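Local structure of putative electron transport related protein (Corynebacterium diphtheriae, 4PQ1) at residues A22-I27 against H135-V140; K45-N50 against I129-Q134; F3-P8 against G118-S123. The protein is a DsbF homologue with a thioredoxin-like fold that probably exchanges thiols and disulfides with partner proteins through a CxxC pair. All coordinates share one frame; numbering follows the deposited sequence.

Interaction 1 of 3, residues A22-I27 against H135-V140; sequences APVSEI and HRPAAV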
loop_
_atom_site.group_PDB
_atom_site.type_symbol
_atom_site.label_atom_id
_atom_site.label_comp_id
_atom_site.label_asym_id
_atom_site.label_seq_id
_atom_site.Cartn_x
_atom_site.Cartn_y
_atom_site.Cartn_z
ATOM N N ALA A 22 3.767 5.052 15.061
ATOM C CA ALA A 22 4.176 3.751 15.559
ATOM C C ALA A 22 4.352 2.824 14.365
ATOM O O ALA A 22 3.670 2.977 13.354
ATOM C CB ALA A 22 3.154 3.190 16.545
ATOM N N PRO A 23 5.276 1.861 14.473
ATOM C CA PRO A 23 5.495 0.904 13.380
ATOM C C PRO A 23 4.292 -0.026 13.131
ATOM O O PRO A 23 3.542 -0.323 14.066
ATOM C CB PRO A 23 6.717 0.108 13.854
ATOM C CG PRO A 23 6.750 0.302 15.372
ATOM C CD PRO A 23 6.209 1.668 15.602
ATOM N N VAL A 24 4.102 -0.460 11.883
ATOM C CA VAL A 24 3.087 -1.473 11.574
ATOM C C VAL A 24 3.608 -2.849 11.970
ATOM O O VAL A 24 4.815 -3.047 12.079
ATOM C CB VAL A 24 2.703 -1.508 10.060
ATOM C CG1 VAL A 24 1.700 -0.406 9.717
ATOM C CG2 VAL A 24 3.955 -1.429 9.193
ATOM N N SER A 25 2.699 -3.803 12.156
ATOM C CA SER A 25 3.089 -5.178 12.446
ATOM C C SER A 25 3.833 -5.790 11.269
ATOM O O SER A 25 4.068 -5.134 10.246
ATOM C CB SER A 25 1.873 -6.042 12.784
ATOM O OG SER A 25 1.048 -5.432 13.759
ATOM N N GLU A 26 4.197 -7.058 11.420
ATOM C CA GLU A 26 4.929 -7.765 10.386
ATOM C C GLU A 26 4.015 -8.054 9.207
ATOM O O GLU A 26 2.943 -8.646 9.368
ATOM C CB GLU A 26 5.513 -9.069 10.924
ATOM C CG GLU A 26 6.455 -9.759 9.949
ATOM C CD GLU A 26 6.479 -11.264 10.125
ATOM O OE1 GLU A 26 5.388 -11.875 10.136
ATOM O OE2 GLU A 26 7.582 -11.836 10.250
ATOM N N ILE A 27 4.431 -7.613 8.027
ATOM C CA ILE A 27 3.695 -7.906 6.813
ATOM C C ILE A 27 4.549 -8.799 5.928
ATOM O O ILE A 27 5.633 -8.406 5.491
ATOM C CB ILE A 27 3.300 -6.634 6.039
ATOM C CG1 ILE A 27 2.673 -5.590 6.964
ATOM C CG2 ILE A 27 2.328 -6.979 4.924
ATOM C CD1 ILE A 27 1.306 -5.959 7.449
ATOM N N HIS A 135 8.942 2.262 8.975
ATOM C CA HIS A 135 7.738 1.556 8.576
ATOM C C HIS A 135 6.599 1.930 9.511
ATOM O O HIS A 135 5.880 1.078 10.019
ATOM C CB HIS A 135 7.981 0.041 8.528
ATOM C CG HIS A 135 8.880 -0.385 7.400
ATOM N ND1 HIS A 135 9.236 -1.702 7.183
ATOM C CD2 HIS A 135 9.481 0.332 6.415
ATOM C CE1 HIS A 135 10.035 -1.774 6.127
ATOM N NE2 HIS A 135 10.199 -0.555 5.640
ATOM N N ARG A 136 6.432 3.235 9.695
ATOM C CA ARG A 136 5.357 3.798 10.499
ATOM C C ARG A 136 4.526 4.638 9.570
ATOM O O ARG A 136 5.080 5.377 8.767
ATOM C CB ARG A 136 5.901 4.678 11.652
ATOM C CG ARG A 136 7.112 4.122 12.380
ATOM C CD ARG A 136 7.676 5.122 13.409
ATOM N NE ARG A 136 8.175 6.359 12.804
ATOM C CZ ARG A 136 8.618 7.408 13.504
ATOM N NH1 ARG A 136 8.617 7.366 14.832
ATOM N NH2 ARG A 136 9.059 8.500 12.889
ATOM N N PRO A 137 3.199 4.540 9.661
ATOM C CA PRO A 137 2.483 5.342 8.668
ATOM C C PRO A 137 2.683 6.842 8.878
ATOM O O PRO A 137 2.596 7.338 9.994
ATOM C CB PRO A 137 1.023 4.924 8.873
ATOM C CG PRO A 137 1.118 3.518 9.369
ATOM C CD PRO A 137 2.328 3.528 10.284
ATOM N N ALA A 138 2.983 7.540 7.788
ATOM C CA ALA A 138 3.069 8.993 7.777
ATOM C C ALA A 138 1.780 9.563 7.209
ATOM O O ALA A 138 1.437 10.724 7.435
ATOM C CB ALA A 138 4.258 9.440 6.956
ATOM N N ALA A 139 1.078 8.734 6.439
ATOM C CA ALA A 139 -0.166 9.148 5.810
ATOM C C ALA A 139 -1.006 7.920 5.478
ATOM O O ALA A 139 -0.478 6.901 5.037
ATOM C CB ALA A 139 0.117 9.970 4.553
ATOM N N VAL A 140 -2.311 8.017 5.714
ATOM C CA VAL A 140 -3.250 7.006 5.245
ATOM C C VAL A 140 -4.321 7.644 4.371
ATOM O O VAL A 140 -4.975 8.603 4.777
ATOM C CB VAL A 140 -3.925 6.261 6.410
ATOM C CG1 VAL A 140 -4.932 5.212 5.865
ATOM C CG2 VAL A 140 -2.862 5.630 7.327
HETATM O O HOH W 1 1.745 6.169 12.540
#
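Val-24 meets His-135 through the one direct hydrogen bond of this contact: Val-24 N donates to His-135 O at 3.0 Å, nearly straight at the hydrogen and almost head-on to the carbonyl. The same oxygen is approached by Val-24 CG2 at 3.3 Å and by Pro-23 CA at 3.4 Å, so the N-H shares it with two close carbons. A little further back, Ala-22 O lies against Arg-136 and Pro-137, 3.3 Å from Arg-136 CB and 3.4 Å from Pro-137 CD. Arg-136 CG stands anti to its own carbonyl carbon (chi1 -42°), which lays it over the Ala-22/Pro-23 peptide, 3.6 Å from Pro-23 N. The apolar end of the contact is Val-24 CG1 on Pro-137 CG at 4.0 Å. In the thioredoxin-like fold of this chain, these contacts hold the loop between strands 13-15 and 28-30 to the turn that joins strands 127-131 and 137-141, two neighbours of the central sheet. A water links the two segments, donating to Pro-137 O and accepting weakly from Ala-22 N. The polar ends of the turn are fixed elsewhere: Arg-136 NE forms a salt bridge with Asp-132, and His-135 NE2 is hydrogen-bonded to Tyr-42 O. Beyond them, a classic bulge sets two residues, Ala-138 and Ala-139, opposite the single Val-130 of the neighbouring strand.

Interaction 2 of 3, residues K45-N50 against I129-Q134; sequences KIVVLN and IVLDKQ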
loop_
_atom_site.group_PDB
_atom_site.type_symbol
_atom_site.label_atom_id
_atom_site.label_comp_id
_atom_site.label_asym_id
_atom_site.label_seq_id
_atom_site.Cartn_x
_atom_site.Cartn_y
_atom_site.Cartn_z
ATOM N N LYS A 45 13.840 1.403 4.405
ATOM C CA LYS A 45 13.424 2.002 3.140
ATOM C C LYS A 45 11.970 2.481 3.218
ATOM O O LYS A 45 11.154 1.926 3.964
ATOM C CB LYS A 45 13.594 1.004 2.003
ATOM C CG LYS A 45 15.009 0.483 1.791
ATOM C CD LYS A 45 15.860 1.487 1.038
ATOM C CE LYS A 45 17.108 0.825 0.463
ATOM N NZ LYS A 45 18.125 1.837 0.046
ATOM N N ILE A 46 11.655 3.525 2.464
ATOM C CA ILE A 46 10.286 4.011 2.380
ATOM C C ILE A 46 9.406 2.963 1.678
ATOM O O ILE A 46 9.846 2.308 0.730
ATOM C CB ILE A 46 10.214 5.347 1.625
ATOM C CG1 ILE A 46 10.957 6.438 2.392
ATOM C CG2 ILE A 46 8.772 5.768 1.397
ATOM C CD1 ILE A 46 11.003 7.746 1.631
ATOM N N VAL A 47 8.186 2.778 2.170
ATOM C CA VAL A 47 7.301 1.775 1.615
ATOM C C VAL A 47 5.884 2.319 1.456
ATOM O O VAL A 47 5.257 2.768 2.432
ATOM C CB VAL A 47 7.259 0.505 2.482
ATOM C CG1 VAL A 47 6.211 -0.444 1.944
ATOM C CG2 VAL A 47 8.634 -0.183 2.507
ATOM N N VAL A 48 5.386 2.286 0.218
ATOM C CA VAL A 48 4.017 2.704 -0.047
ATOM C C VAL A 48 3.131 1.484 -0.264
ATOM O O VAL A 48 3.256 0.788 -1.279
ATOM C CB VAL A 48 3.932 3.636 -1.275
ATOM C CG1 VAL A 48 2.500 4.068 -1.512
ATOM C CG2 VAL A 48 4.817 4.851 -1.070
ATOM N N LEU A 49 2.250 1.225 0.705
ATOM C CA LEU A 49 1.286 0.112 0.639
ATOM C C LEU A 49 -0.000 0.538 -0.034
ATOM O O LEU A 49 -0.566 1.594 0.286
ATOM C CB LEU A 49 0.943 -0.403 2.040
ATOM C CG LEU A 49 2.044 -0.877 2.964
ATOM C CD1 LEU A 49 1.464 -1.003 4.357
ATOM C CD2 LEU A 49 2.578 -2.202 2.454
ATOM N N ASN A 50 -0.484 -0.304 -0.936
ATOM C CA ASN A 50 -1.698 -0.016 -1.678
ATOM C C ASN A 50 -2.546 -1.263 -1.819
ATOM O O ASN A 50 -2.104 -2.272 -2.382
ATOM C CB ASN A 50 -1.355 0.558 -3.053
ATOM C CG ASN A 50 -2.574 0.770 -3.912
ATOM O OD1 ASN A 50 -2.813 0.005 -4.836
ATOM N ND2 ASN A 50 -3.362 1.800 -3.607
ATOM N N ILE A 129 -1.227 3.515 2.063
ATOM C CA ILE A 129 -0.519 3.898 3.278
ATOM C C ILE A 129 0.950 4.167 2.995
ATOM O O ILE A 129 1.664 3.293 2.499
ATOM C CB ILE A 129 -0.641 2.830 4.356
ATOM C CG1 ILE A 129 -2.121 2.582 4.662
ATOM C CG2 ILE A 129 0.125 3.278 5.613
ATOM C CD1 ILE A 129 -2.368 1.428 5.585
ATOM N N VAL A 130 1.397 5.382 3.305
ATOM C CA VAL A 130 2.805 5.720 3.116
ATOM C C VAL A 130 3.538 5.488 4.434
ATOM O O VAL A 130 3.253 6.155 5.417
ATOM C CB VAL A 130 3.003 7.183 2.658
ATOM C CG1 VAL A 130 4.461 7.445 2.375
ATOM C CG2 VAL A 130 2.172 7.486 1.404
ATOM N N LEU A 131 4.445 4.514 4.454
ATOM C CA LEU A 131 5.244 4.230 5.636
ATOM C C LEU A 131 6.582 4.956 5.548
ATOM O O LEU A 131 7.135 5.074 4.450
ATOM C CB LEU A 131 5.482 2.728 5.779
ATOM C CG LEU A 131 4.276 1.806 5.776
ATOM C CD1 LEU A 131 4.755 0.357 5.877
ATOM C CD2 LEU A 131 3.355 2.148 6.912
ATOM N N ASP A 132 7.108 5.440 6.682
ATOM C CA ASP A 132 8.419 6.101 6.665
ATOM C C ASP A 132 9.497 5.037 6.797
ATOM O O ASP A 132 9.202 3.856 6.694
ATOM C CB ASP A 132 8.557 7.186 7.769
ATOM C CG ASP A 132 8.401 6.642 9.191
ATOM O OD1 ASP A 132 8.696 5.452 9.437
ATOM O OD2 ASP A 132 7.984 7.424 10.083
ATOM N N LYS A 133 10.733 5.438 7.073
ATOM C CA LYS A 133 11.835 4.479 7.066
ATOM C C LYS A 133 11.764 3.503 8.243
ATOM O O LYS A 133 12.437 2.468 8.245
ATOM C CB LYS A 133 13.177 5.213 7.072
ATOM C CG LYS A 133 13.635 5.685 5.699
ATOM C CD LYS A 133 14.954 6.426 5.824
ATOM C CE LYS A 133 15.455 6.903 4.483
ATOM N NZ LYS A 133 16.845 7.433 4.600
ATOM N N GLN A 134 10.949 3.832 9.242
ATOM C CA GLN A 134 10.769 2.944 10.385
ATOM C C GLN A 134 9.492 2.152 10.187
ATOM O O GLN A 134 9.029 1.459 11.099
ATOM C CB GLN A 134 10.740 3.723 11.706
ATOM C CG GLN A 134 12.041 4.463 12.014
ATOM C CD GLN A 134 11.952 5.278 13.281
ATOM O OE1 GLN A 134 11.617 4.754 14.348
ATOM N NE2 GLN A 134 12.238 6.571 13.174
#
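Val-47, Val-48 and Leu-49 pair antiparallel with Leu-131, Val-130 and Ile-129, the two short strand axes coming within 4.7 Å at 164° between their directions, with hydrogen-bonded pairs at Val-47/Leu-131 and Leu-49/Ile-129 and the non-hydrogen-bonded pair Val-48/Val-130 between them. The first pair is lopsided: Leu-131 N reaches Val-47 O at 2.8 Å, while the return bond from Val-47 N to Leu-131 O is weak at 3.4 Å.

On the face carrying Val-47, Leu-49, Ile-129 and Leu-131, the two leucines meet diagonally, Leu-49 CD1 being 3.9 Å from Leu-131 CD1. Leu-131 CG is anti to its carbonyl carbon (chi1 -54°) and rests 3.6 Å from Val-47 O. Leu-117 covers Leu-49 here, and Val-120 covers Ile-129. On the other face Val-48 CG2 sits 4.3 Å from Val-130 CG1, with helix 63-73 packed on Val-48 and helix 147-156 on Val-130. Ile-46 turns CG2 anti to its backbone N, placing that methyl 3.5 Å from Leu-131 O.

Past the paired residues the second strand leaves the sheet in an Asx turn: Asp-132 OD1 accepts from Gln-134 N, which comes from above the carboxylate plane. OD2 of the same aspartate makes a salt bridge to Arg-21.

Strand 46-52, the helices after it and strand 77-83 form the beta-alpha-beta half of the thioredoxin fold, while strands 127-131 and 137-141 with helix 147-156 form its beta-beta-alpha half; this antiparallel pair is where the two halves join in one sheet.

Interaction 3 of 3, residues F3-P8 against G118-S123; sequences FQFHSP and GGVPAS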
loop_
_atom_site.group_PDB
_atom_site.type_symbol
_atom_site.label_atom_id
_atom_site.label_comp_id
_atom_site.label_asym_id
_atom_site.label_seq_id
_atom_site.Cartn_x
_atom_site.Cartn_y
_atom_site.Cartn_z
ATOM N N PHE A 3 1.318 0.324 15.281
ATOM C CA PHE A 3 0.305 1.218 14.719
ATOM C C PHE A 3 -1.128 0.764 14.961
ATOM O O PHE A 3 -1.454 -0.414 14.806
ATOM C CB PHE A 3 0.531 1.358 13.214
ATOM C CG PHE A 3 -0.410 2.304 12.542
ATOM C CD1 PHE A 3 -0.463 3.629 12.925
ATOM C CD2 PHE A 3 -1.213 1.875 11.499
ATOM C CE1 PHE A 3 -1.313 4.521 12.306
ATOM C CE2 PHE A 3 -2.080 2.763 10.867
ATOM C CZ PHE A 3 -2.125 4.091 11.266
ATOM N N GLN A 4 -1.974 1.716 15.339
ATOM C CA GLN A 4 -3.405 1.489 15.468
ATOM C C GLN A 4 -4.078 2.611 14.707
ATOM O O GLN A 4 -3.801 3.787 14.952
ATOM C CB GLN A 4 -3.865 1.478 16.929
ATOM C CG GLN A 4 -2.808 1.014 17.935
ATOM C CD GLN A 4 -3.039 1.580 19.338
ATOM O OE1 GLN A 4 -4.182 1.801 19.751
ATOM N NE2 GLN A 4 -1.948 1.827 20.072
ATOM N N PHE A 5 -4.931 2.240 13.752
ATOM C CA PHE A 5 -5.653 3.216 12.956
ATOM C C PHE A 5 -6.895 3.652 13.717
ATOM O O PHE A 5 -7.798 2.863 13.946
ATOM C CB PHE A 5 -6.018 2.629 11.585
ATOM C CG PHE A 5 -6.771 3.580 10.694
ATOM C CD1 PHE A 5 -6.117 4.621 10.058
ATOM C CD2 PHE A 5 -8.128 3.430 10.491
ATOM C CE1 PHE A 5 -6.805 5.501 9.246
ATOM C CE2 PHE A 5 -8.822 4.301 9.675
ATOM C CZ PHE A 5 -8.161 5.335 9.050
ATOM N N HIS A 6 -6.918 4.904 14.140
ATOM C CA HIS A 6 -8.047 5.408 14.905
ATOM C C HIS A 6 -8.985 6.134 13.975
ATOM O O HIS A 6 -8.591 6.511 12.868
ATOM C CB HIS A 6 -7.593 6.343 16.033
ATOM C CG HIS A 6 -6.814 5.660 17.119
ATOM N ND1 HIS A 6 -5.548 6.064 17.492
ATOM C CD2 HIS A 6 -7.128 4.615 17.923
ATOM C CE1 HIS A 6 -5.112 5.292 18.471
ATOM N NE2 HIS A 6 -6.049 4.402 18.748
ATOM N N SER A 7 -10.216 6.326 14.443
ATOM C CA SER A 7 -11.276 6.992 13.691
ATOM C C SER A 7 -10.766 8.135 12.824
ATOM O O SER A 7 -10.131 9.064 13.317
ATOM C CB SER A 7 -12.349 7.512 14.654
ATOM O OG SER A 7 -12.996 8.660 14.129
ATOM N N PRO A 8 -11.003 8.041 11.511
ATOM C CA PRO A 8 -10.718 9.148 10.593
ATOM C C PRO A 8 -11.695 10.309 10.801
ATOM O O PRO A 8 -11.394 11.440 10.410
ATOM C CB PRO A 8 -10.894 8.512 9.211
ATOM C CG PRO A 8 -11.811 7.337 9.438
ATOM C CD PRO A 8 -11.426 6.820 10.802
ATOM N N GLY A 118 -3.148 -2.333 11.684
ATOM C CA GLY A 118 -3.719 -1.523 12.740
ATOM C C GLY A 118 -5.196 -1.250 12.596
ATOM O O GLY A 118 -5.714 -0.271 13.145
ATOM N N GLY A 119 -5.879 -2.124 11.866
ATOM C CA GLY A 119 -7.323 -2.040 11.731
ATOM C C GLY A 119 -7.786 -1.010 10.723
ATOM O O GLY A 119 -8.844 -0.398 10.877
ATOM N N VAL A 120 -6.967 -0.786 9.707
ATOM C CA VAL A 120 -7.394 -0.036 8.532
ATOM C C VAL A 120 -8.657 -0.713 7.963
ATOM O O VAL A 120 -8.738 -1.942 7.937
ATOM C CB VAL A 120 -6.240 0.037 7.505
ATOM C CG1 VAL A 120 -6.748 -0.043 6.109
ATOM C CG2 VAL A 120 -5.440 1.328 7.699
ATOM N N PRO A 121 -9.665 0.081 7.561
ATOM C CA PRO A 121 -10.958 -0.488 7.129
ATOM C C PRO A 121 -10.830 -1.431 5.929
ATOM O O PRO A 121 -10.419 -0.967 4.869
ATOM C CB PRO A 121 -11.787 0.749 6.740
ATOM C CG PRO A 121 -11.064 1.925 7.326
ATOM C CD PRO A 121 -9.620 1.548 7.421
ATOM N N ALA A 122 -11.168 -2.717 6.080
ATOM C CA ALA A 122 -11.083 -3.671 4.958
ATOM C C ALA A 122 -12.109 -3.361 3.880
ATOM O O ALA A 122 -12.010 -3.847 2.744
ATOM C CB ALA A 122 -11.264 -5.124 5.446
ATOM N N SER A 123 -13.101 -2.558 4.236
ATOM C CA SER A 123 -14.123 -2.145 3.286
ATOM C C SER A 123 -13.595 -1.180 2.220
ATOM O O SER A 123 -14.194 -1.037 1.169
ATOM C CB SER A 123 -15.266 -1.480 4.032
ATOM O OG SER A 123 -14.751 -0.390 4.775
#
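Gly-118 faces Phe-3, Gln-4 and Phe-5 where, in this thioredoxin-like fold, the N-terminal segment crosses the loop between helix 113-116 and strand 127-131. Gly-118 CA lies 3.3 Å from Phe-3 O, and phi is positive at 80°. A CB here would clash with that oxygen, so the close passage of the two chains depends on a residue without a side chain. Gly-118 O then accepts from Phe-5 N at 2.7 Å, the donor tilted 23° out of the carbonyl plane, and Phe-5 CB also closes on this oxygen to 3.3 Å. Gly-119, again at positive phi, carries the chain past the Phe-5 ring and contributes its carbonyl oxygen beside CD2.

Val-120 comes next and sets CG2 over one face of the Phe-5 ring, displaced toward the rim and 4.0 Å from Phe-5 CG. Val-120 also touches Thr-127 and Ile-129 of strand 127-131, which ties the segment to the sheet. The ring itself reaches further, to Val-140 and Leu-142, while Phe-3 meets Tyr-16 edge-to-face. Phe-5 CG stands anti to its backbone N (chi1 -180°), which directs CG toward the 118-121 loop. Pro-121, which follows a trans peptide, completes the contact: its ring crosses the Phe-5 side chain at about a right angle, with Pro-121 CD 3.6 Å from Phe-5 CE2.

Strands 127-131 and 137-141 join interactions 1 and 2, whose centres are 7 Å apart: Ala-138 N and Val-130 O lie 2.8 Å apart, a probable hydrogen bond, and His-135 NE2 packs 3.5 Å from Val-47 CG2. Interaction 3 sits 11 Å from interaction 1, centre to centre, and reaches it mainly through Phe-3, whose N is 2.6 Å from Pro-23 O and whose CD2 is 3.6 Å from Pro-137 CG. Interactions 2 and 3, with centres about 16 Å apart, meet at Ile-129 CD1 and Val-120 CG2, 3.7 Å apart. Strand 46-52 of interaction 2 leads toward the Cys-56/Cys-59 disulfide at the start of helix 57-61.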